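Long-range contacts in cupin type-2 domain-containing protein (Streptococcus pyogenes, PDB 1YHF), which is of unknown biological function but belongs to the cupin superfamily, whose members fold into a small beta barrel that often, though not always, binds a metal ion: residues A[27-32]-A[45-50]; A[57-62]-A[110-115]; A[68-73]-A[81-86]. All coordinates share one frame; numbering follows the deposited sequence.

Contact 1 (A[27-32]-A[45-50]); sequences DQMLSR and FSLDKG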
loop_
_atom_site.group_PDB
_atom_site.type_symbol
_atom_site.label_atom_id
_atom_site.label_comp_id
_atom_site.label_asym_id
_atom_site.label_seq_id
_atom_site.Cartn_x
_atom_site.Cartn_y
_atom_site.Cartn_z
ATOM N N ASP A 27 14.781 7.979 5.336
ATOM C CA ASP A 27 15.294 6.597 5.435
ATOM C C ASP A 27 14.382 5.569 6.135
ATOM O O ASP A 27 14.862 4.569 6.691
ATOM C CB ASP A 27 16.686 6.600 6.076
ATOM C CG ASP A 27 17.678 7.407 5.279
ATOM O OD1 ASP A 27 17.550 7.427 4.036
ATOM O OD2 ASP A 27 18.560 8.033 5.898
ATOM N N GLN A 28 13.073 5.818 6.080
ATOM C CA GLN A 28 12.099 5.032 6.822
ATOM C C GLN A 28 10.878 4.709 5.995
ATOM O O GLN A 28 10.672 5.274 4.912
ATOM C CB GLN A 28 11.651 5.781 8.087
ATOM C CG GLN A 28 12.705 5.777 9.180
ATOM C CD GLN A 28 12.425 6.810 10.243
ATOM O OE1 GLN A 28 11.869 6.494 11.298
ATOM N NE2 GLN A 28 12.798 8.053 9.971
HETATM N N MSE A 29 10.093 3.782 6.531
HETATM C CA MSE A 29 8.826 3.349 5.975
HETATM C C MSE A 29 7.819 3.467 7.097
HETATM O O MSE A 29 8.094 3.080 8.238
HETATM C CB MSE A 29 8.908 1.904 5.494
HETATM C CG MSE A 29 7.589 1.410 4.915
HETATM SE SE MSE A 29 7.689 -0.345 4.070
HETATM C CE MSE A 29 7.794 -1.438 5.712
ATOM N N LEU A 30 6.655 4.021 6.762
ATOM C CA LEU A 30 5.586 4.261 7.719
ATOM C C LEU A 30 4.311 3.664 7.200
ATOM O O LEU A 30 4.062 3.633 5.991
ATOM C CB LEU A 30 5.331 5.761 7.922
ATOM C CG LEU A 30 6.114 6.605 8.900
ATOM C CD1 LEU A 30 7.493 6.955 8.352
ATOM C CD2 LEU A 30 5.333 7.893 9.245
ATOM N N SER A 31 3.488 3.203 8.132
ATOM C CA SER A 31 2.224 2.658 7.762
ATOM C C SER A 31 1.148 3.011 8.739
ATOM O O SER A 31 1.391 3.161 9.946
ATOM C CB SER A 31 2.325 1.131 7.498
ATOM O OG SER A 31 2.529 0.377 8.676
ATOM N N ARG A 32 -0.044 3.180 8.182
ATOM C CA ARG A 32 -1.238 3.353 8.935
ATOM C C ARG A 32 -2.155 2.247 8.478
ATOM O O ARG A 32 -2.614 2.245 7.323
ATOM C CB ARG A 32 -1.838 4.722 8.635
ATOM C CG ARG A 32 -2.932 5.111 9.582
ATOM C CD ARG A 32 -3.439 6.498 9.229
ATOM N NE ARG A 32 -2.507 7.575 9.598
ATOM C CZ ARG A 32 -2.598 8.324 10.694
ATOM N NH1 ARG A 32 -3.553 8.103 11.617
ATOM N NH2 ARG A 32 -1.715 9.301 10.873
ATOM N N PHE A 45 0.760 3.547 3.210
ATOM C CA PHE A 45 2.208 3.448 3.402
ATOM C C PHE A 45 2.896 4.724 2.949
ATOM O O PHE A 45 2.405 5.418 2.066
ATOM C CB PHE A 45 2.779 2.344 2.515
ATOM C CG PHE A 45 2.651 0.960 3.074
ATOM C CD1 PHE A 45 3.578 0.484 4.006
ATOM C CD2 PHE A 45 1.642 0.109 2.634
ATOM C CE1 PHE A 45 3.494 -0.825 4.506
ATOM C CE2 PHE A 45 1.533 -1.192 3.139
ATOM C CZ PHE A 45 2.476 -1.666 4.074
ATOM N N SER A 46 4.053 5.014 3.528
ATOM C CA SER A 46 5.004 5.896 2.874
ATOM C C SER A 46 6.363 5.204 2.905
ATOM O O SER A 46 6.725 4.626 3.907
ATOM C CB SER A 46 5.079 7.242 3.596
ATOM O OG SER A 46 5.809 7.131 4.801
ATOM N N LEU A 47 7.114 5.287 1.814
ATOM C CA LEU A 47 8.501 4.827 1.805
ATOM C C LEU A 47 9.358 5.974 1.335
ATOM O O LEU A 47 9.029 6.598 0.329
ATOM C CB LEU A 47 8.676 3.662 0.842
ATOM C CG LEU A 47 8.172 2.255 1.193
ATOM C CD1 LEU A 47 6.636 2.138 1.277
ATOM C CD2 LEU A 47 8.711 1.250 0.182
ATOM N N ASP A 48 10.457 6.255 2.030
ATOM C CA ASP A 48 11.440 7.201 1.504
ATOM C C ASP A 48 12.136 6.591 0.304
ATOM O O ASP A 48 12.148 5.364 0.129
ATOM C CB ASP A 48 12.486 7.574 2.565
ATOM C CG ASP A 48 13.262 8.866 2.215
ATOM O OD1 ASP A 48 12.792 9.647 1.353
ATOM O OD2 ASP A 48 14.356 9.080 2.796
ATOM N N LYS A 49 12.716 7.460 -0.518
ATOM C CA LYS A 49 13.510 7.064 -1.670
ATOM C C LYS A 49 14.528 5.988 -1.291
ATOM O O LYS A 49 15.227 6.119 -0.279
ATOM C CB LYS A 49 14.205 8.299 -2.263
ATOM C CG LYS A 49 15.193 7.998 -3.381
ATOM C CD LYS A 49 15.481 9.226 -4.247
ATOM C CE LYS A 49 16.354 10.224 -3.504
ATOM N NZ LYS A 49 16.415 11.537 -4.224
ATOM N N GLY A 50 14.587 4.919 -2.088
ATOM C CA GLY A 50 15.525 3.829 -1.831
ATOM C C GLY A 50 15.051 2.723 -0.901
ATOM O O GLY A 50 15.721 1.695 -0.761
HETATM O O HOH W 1 15.903 6.636 2.166
HETATM O O HOH W 2 8.497 7.341 4.735
#

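Contact 2 (A[57-62]-A[110-115]); sequences SSPGDA and VVKPEA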
loop_
_atom_site.group_PDB
_atom_site.type_symbol
_atom_site.label_atom_id
_atom_site.label_comp_id
_atom_site.label_asym_id
_atom_site.label_seq_id
_atom_site.Cartn_x
_atom_site.Cartn_y
_atom_site.Cartn_z
ATOM N N SER A 57 4.745 -13.270 -1.838
ATOM C CA SER A 57 3.444 -13.572 -2.419
ATOM C C SER A 57 2.353 -13.437 -1.364
ATOM O O SER A 57 2.568 -13.805 -0.206
ATOM C CB SER A 57 3.432 -15.008 -2.957
ATOM O OG SER A 57 4.430 -15.175 -3.948
ATOM N N SER A 58 1.190 -12.928 -1.775
ATOM C CA SER A 58 -0.016 -12.920 -0.946
ATOM C C SER A 58 -1.043 -13.927 -1.474
ATOM O O SER A 58 -1.060 -14.230 -2.673
ATOM C CB SER A 58 -0.632 -11.512 -0.913
ATOM O OG SER A 58 -1.904 -11.518 -0.295
ATOM N N PRO A 59 -1.888 -14.476 -0.586
ATOM C CA PRO A 59 -3.027 -15.264 -1.076
ATOM C C PRO A 59 -4.192 -14.418 -1.636
ATOM O O PRO A 59 -5.137 -14.967 -2.197
ATOM C CB PRO A 59 -3.490 -16.020 0.175
ATOM C CG PRO A 59 -3.099 -15.150 1.305
ATOM C CD PRO A 59 -1.813 -14.472 0.888
ATOM N N GLY A 60 -4.130 -13.099 -1.467
ATOM C CA GLY A 60 -5.155 -12.208 -2.020
ATOM C C GLY A 60 -4.655 -11.372 -3.192
ATOM O O GLY A 60 -3.446 -11.325 -3.453
ATOM N N ASP A 61 -5.588 -10.741 -3.916
ATOM C CA ASP A 61 -5.221 -9.768 -4.942
ATOM C C ASP A 61 -4.911 -8.455 -4.191
ATOM O O ASP A 61 -5.650 -8.048 -3.290
ATOM C CB ASP A 61 -6.358 -9.545 -5.960
ATOM C CG ASP A 61 -6.530 -10.704 -6.957
ATOM O OD1 ASP A 61 -5.558 -11.439 -7.241
ATOM O OD2 ASP A 61 -7.655 -10.861 -7.491
ATOM N N ALA A 62 -3.830 -7.803 -4.578
ATOM C CA ALA A 62 -3.320 -6.647 -3.868
ATOM C C ALA A 62 -3.324 -5.424 -4.783
ATOM O O ALA A 62 -2.523 -5.310 -5.729
ATOM C CB ALA A 62 -1.899 -6.949 -3.348
ATOM N N VAL A 110 -5.619 -5.257 0.055
ATOM C CA VAL A 110 -5.367 -6.669 -0.221
ATOM C C VAL A 110 -6.600 -7.511 0.067
ATOM O O VAL A 110 -6.982 -7.721 1.247
ATOM C CB VAL A 110 -4.133 -7.227 0.568
ATOM C CG1 VAL A 110 -3.845 -8.707 0.168
ATOM C CG2 VAL A 110 -2.900 -6.342 0.372
ATOM N N VAL A 111 -7.182 -8.044 -1.014
ATOM C CA VAL A 111 -8.431 -8.749 -0.920
ATOM C C VAL A 111 -8.166 -10.256 -0.979
ATOM O O VAL A 111 -7.748 -10.791 -2.009
ATOM C CB VAL A 111 -9.461 -8.258 -1.973
ATOM C CG1 VAL A 111 -10.800 -8.977 -1.762
ATOM C CG2 VAL A 111 -9.652 -6.698 -1.858
ATOM N N LYS A 112 -8.384 -10.909 0.155
ATOM C CA LYS A 112 -8.042 -12.335 0.320
ATOM C C LYS A 112 -9.285 -13.214 0.285
ATOM O O LYS A 112 -10.396 -12.702 0.420
ATOM C CB LYS A 112 -7.270 -12.536 1.636
ATOM C CG LYS A 112 -5.850 -11.998 1.560
ATOM C CD LYS A 112 -5.150 -11.965 2.925
ATOM C CE LYS A 112 -5.370 -10.621 3.603
ATOM N NZ LYS A 112 -4.871 -10.593 5.013
ATOM N N PRO A 113 -9.104 -14.542 0.089
ATOM C CA PRO A 113 -10.234 -15.472 0.100
ATOM C C PRO A 113 -11.099 -15.289 1.340
ATOM O O PRO A 113 -10.578 -15.111 2.452
ATOM C CB PRO A 113 -9.566 -16.856 0.141
ATOM C CG PRO A 113 -8.261 -16.657 -0.514
ATOM C CD PRO A 113 -7.828 -15.239 -0.164
ATOM N N GLU A 114 -12.407 -15.302 1.127
ATOM C CA GLU A 114 -13.385 -15.279 2.204
ATOM C C GLU A 114 -13.240 -16.463 3.191
ATOM O O GLU A 114 -12.978 -17.597 2.784
ATOM C CB GLU A 114 -14.793 -15.262 1.599
ATOM C CG GLU A 114 -15.401 -13.888 1.484
ATOM C CD GLU A 114 -16.858 -13.933 1.025
ATOM O OE1 GLU A 114 -17.747 -13.453 1.770
ATOM O OE2 GLU A 114 -17.123 -14.453 -0.080
ATOM N N ALA A 115 -13.401 -16.203 4.489
ATOM C CA ALA A 115 -13.664 -14.858 4.995
ATOM C C ALA A 115 -13.138 -14.645 6.414
ATOM O O ALA A 115 -11.936 -14.741 6.664
ATOM C CB ALA A 115 -15.138 -14.542 4.911
ATOM O OXT ALA A 115 -13.880 -14.354 7.350
#

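Contact 3 (A[68-73]-A[81-86]); sequences SGLAEI and RVAEGQ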
loop_
_atom_site.group_PDB
_atom_site.type_symbol
_atom_site.label_atom_id
_atom_site.label_comp_id
_atom_site.label_asym_id
_atom_site.label_seq_id
_atom_site.Cartn_x
_atom_site.Cartn_y
_atom_site.Cartn_z
ATOM N N SER A 68 1.548 9.568 -4.305
ATOM C CA SER A 68 2.578 10.553 -4.630
ATOM C C SER A 68 3.864 9.820 -5.004
ATOM O O SER A 68 4.033 8.653 -4.683
ATOM C CB SER A 68 2.831 11.501 -3.448
ATOM O OG SER A 68 3.536 10.837 -2.401
ATOM N N GLY A 69 4.773 10.513 -5.681
ATOM C CA GLY A 69 6.071 9.936 -6.054
ATOM C C GLY A 69 6.013 8.866 -7.129
ATOM O O GLY A 69 5.135 8.871 -7.992
ATOM N N LEU A 70 6.970 7.945 -7.076
ATOM C CA LEU A 70 7.120 6.928 -8.118
ATOM C C LEU A 70 7.609 5.633 -7.508
ATOM O O LEU A 70 8.537 5.624 -6.706
ATOM C CB LEU A 70 8.114 7.397 -9.206
ATOM C CG LEU A 70 8.363 6.455 -10.396
ATOM C CD1 LEU A 70 7.120 6.345 -11.273
ATOM C CD2 LEU A 70 9.547 6.907 -11.247
ATOM N N ALA A 71 6.998 4.530 -7.905
ATOM C CA ALA A 71 7.322 3.249 -7.315
ATOM C C ALA A 71 7.631 2.285 -8.428
ATOM O O ALA A 71 6.977 2.313 -9.462
ATOM C CB ALA A 71 6.143 2.718 -6.465
ATOM N N GLU A 72 8.625 1.434 -8.209
ATOM C CA GLU A 72 8.916 0.348 -9.118
ATOM C C GLU A 72 8.366 -0.940 -8.559
ATOM O O GLU A 72 8.765 -1.405 -7.476
ATOM C CB GLU A 72 10.400 0.214 -9.355
ATOM C CG GLU A 72 10.757 -0.735 -10.473
ATOM C CD GLU A 72 12.233 -0.639 -10.807
ATOM O OE1 GLU A 72 13.060 -0.968 -9.928
ATOM O OE2 GLU A 72 12.568 -0.213 -11.932
ATOM N N ILE A 73 7.432 -1.501 -9.312
ATOM C CA ILE A 73 6.734 -2.686 -8.904
ATOM C C ILE A 73 7.187 -3.848 -9.772
ATOM O O ILE A 73 7.243 -3.751 -10.984
ATOM C CB ILE A 73 5.197 -2.436 -8.900
ATOM C CG1 ILE A 73 4.908 -1.279 -7.915
ATOM C CG2 ILE A 73 4.417 -3.730 -8.621
ATOM C CD1 ILE A 73 3.497 -1.077 -7.540
ATOM N N ARG A 81 6.617 0.778 -13.578
ATOM C CA ARG A 81 6.882 2.000 -12.836
ATOM C C ARG A 81 5.571 2.740 -12.658
ATOM O O ARG A 81 4.979 3.199 -13.613
ATOM C CB ARG A 81 7.946 2.870 -13.508
ATOM C CG ARG A 81 9.378 2.383 -13.281
ATOM C CD ARG A 81 9.898 1.681 -14.500
ATOM N NE ARG A 81 11.094 0.880 -14.236
ATOM C CZ ARG A 81 11.981 0.542 -15.172
ATOM N NH1 ARG A 81 11.824 0.960 -16.426
ATOM N NH2 ARG A 81 13.036 -0.199 -14.854
ATOM N N VAL A 82 5.105 2.796 -11.419
ATOM C CA VAL A 82 3.772 3.290 -11.124
ATOM C C VAL A 82 3.887 4.683 -10.515
ATOM O O VAL A 82 4.438 4.850 -9.423
ATOM C CB VAL A 82 3.001 2.295 -10.221
ATOM C CG1 VAL A 82 1.540 2.746 -10.012
ATOM C CG2 VAL A 82 3.044 0.895 -10.856
ATOM N N ALA A 83 3.365 5.674 -11.237
ATOM C CA ALA A 83 3.517 7.097 -10.869
ATOM C C ALA A 83 2.307 7.592 -10.088
ATOM O O ALA A 83 1.343 6.857 -9.924
ATOM C CB ALA A 83 3.744 7.937 -12.130
ATOM N N GLU A 84 2.350 8.837 -9.604
ATOM C CA GLU A 84 1.215 9.420 -8.872
ATOM C C GLU A 84 -0.068 9.326 -9.697
ATOM O O GLU A 84 -0.084 9.671 -10.878
ATOM C CB GLU A 84 1.510 10.870 -8.498
ATOM C CG GLU A 84 0.331 11.627 -7.896
ATOM C CD GLU A 84 0.685 13.057 -7.543
ATOM O OE1 GLU A 84 1.867 13.451 -7.706
ATOM O OE2 GLU A 84 -0.218 13.796 -7.106
ATOM N N GLY A 85 -1.143 8.849 -9.078
ATOM C CA GLY A 85 -2.413 8.732 -9.792
ATOM C C GLY A 85 -2.606 7.427 -10.558
ATOM O O GLY A 85 -3.633 7.227 -11.212
ATOM N N GLN A 86 -1.617 6.544 -10.496
ATOM C CA GLN A 86 -1.697 5.284 -11.202
ATOM C C GLN A 86 -1.901 4.140 -10.237
ATOM O O GLN A 86 -1.539 4.219 -9.067
ATOM C CB GLN A 86 -0.468 5.045 -12.081
ATOM C CG GLN A 86 -0.290 6.074 -13.202
ATOM C CD GLN A 86 0.990 5.872 -13.970
ATOM O OE1 GLN A 86 1.923 5.210 -13.497
ATOM N NE2 GLN A 86 1.048 6.430 -15.173
HETATM O O HOH W 3 4.258 13.136 -6.854
HETATM O O HOH W 4 4.862 10.567 -9.938
#

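Contact 1 (A[27-32]-A[45-50])
The Phe45 ring is met obliquely by three groups of 27-32: Ser31 CB, Leu30 O and the selenium of Met29, a selenomethionine in this crystal. Ser31 CB lies 3.8 Å from Phe45 CE1, whereas Met29 SE stands 5.2 Å from the centroid of the Phe45 ring and 59° off its normal, a Met-aromatic contact. The Met29 chain runs out with CG anti to the backbone N and bends only at its last torsion; it lies alongside Leu47, with Met29 CG 3.8 Å from Leu47 CD1. On the other face of this antiparallel hairpin, Leu30 CB rests 3.4 Å from Ser46 OG. That hydroxyl is hydrogen-bonded to Met23 O and accepts from a water bridging to Gln28 O. The backbones are tied at the pair Leu30-Ser46, by Leu30 N to Ser46 O (2.9 Å) and Ser46 N to Leu30 O (2.8 Å), and by Asp48 N to Gln28 O. Strand 104-111 continues the cupin sheet beyond 40-47, placing Met106 and Leu108 against Phe45. Beyond the paired strands, Asp27 N gives a nearly straight bond (2.8 Å, 172°) to the anti lone pair of Asp48 OD2. The carboxylate planes stand 43° apart, with Asp27 OD1 3.8 Å from Asp48 OD2, a closeness of like charges that might raise the pKa of one; the N-H on Asp48 OD2 and a water between Asp27 OD1 and Lys49 O would probably ease the repulsion.

Contact 2 (A[57-62]-A[110-115])
Val110, which opens the segment, spreads its two methyls over the face it shares with Ala62: Val110 CG1, anti to the backbone N (chi1 -176°), lies 3.4 Å from Ser58 OG, and Val110 CG2 meets Ala62 CB at 3.9 Å. Val111 follows as the hydrogen-bonded partner of Asp61: its N reaches Asp61 O in a short bond (2.7 Å, 165°) nearly along the C=O axis. The return bond, Asp61 N to Val111 O at 2.9 Å, is bent to 132°, with the donor above the carbonyl plane. Here strands 61-68 and 104-111, far apart in sequence, lie next to each other in the five-stranded antiparallel sheet of the cupin fold. Lys112 then lays its CG 3.7 Å from Gly60 CA and runs its CD alongside the Pro59 ring, while its NZ makes a weak hydrogen bond to Arg37 O. Gly60 has no CB, and the place such an atom would take is filled by Val111 O and Lys112 CG. The glycine is also held within its own segment by an ST turn, in which Ser58 OG accepts from Gly60 N (3.0 Å). Pro113 CD comes 3.4 Å from Pro59 O, after which Glu114 and Ala115 turn to Asp39.

Contact 3 (A[68-73]-A[81-86])
Strands 70-75 and 78-83 form an antiparallel beta hairpin at one margin of the four-stranded sheet of the cupin fold, and its two faces differ. The face bearing Ala71, Ile73 and Val82 is the tight one. Ile73 crosses Val82 obliquely, its CD1 3.9 Å from Val82 CG2, the branch anti to the carbonyl carbon. These side chains face the interior between the two sheets, where Ile66 of strand 61-68 and Ile88 of strand 87-90 meet Val82. The backbone is tied there too: Val82 N bonds to Ala71 O at 2.8 Å, nearly along the carbonyl axis, and Ala71 N returns to Val82 O at 3.0 Å from above the carbonyl plane.

The Leu70 and Glu72 side is more open and more polar, with Val101 against both. Leu70, with CG anti to the backbone N, lays CD1 across the neighbouring strand, 3.8 Å from Ala83 CB. Toward residues 68-69 and 84 two waters bridge the segments, one from Gly69 O to Glu84 N, the other from Gly69 N to Glu84 OE1. A type II turn, closed by Gln86 N to Ala83 O and braced by Ala83 N to Gln86 OE1, leads on to strand 87-90, with Gly85 and Gln86 bonded to Ile66. Farther along this face extended Glu72 lies beside Arg81, whose chain bends at chi2 (103°). In their salt bridge the flat groups stand 32° apart and two nitrogens grip Glu72 OE2 side-on: Arg81 NE at 2.9 Å takes its anti lone pair, and Arg81 NH2 at 3.0 Å meets it nearly along the C-O axis.

Along the chain contact 1 closes first; contact 2 then opens, and contact 3 is nested within the loop that contact 2 closes. Contacts 1 and 2 belong to the same five-stranded sheet, where strands 40-47 and 104-111 are neighbours, yet their centres lie about 23 Å apart on opposite sides of the chain's centre. Contact 3 is built on the four-stranded sheet, its centre about 14 Å from that of contact 1 and about 22 Å from that of contact 2. No two of them touch. Strand 61-68 of contact 2 runs on into strand 70-75 of contact 3, so the chain passes from one sheet to the other, joining both into the cupin barrel.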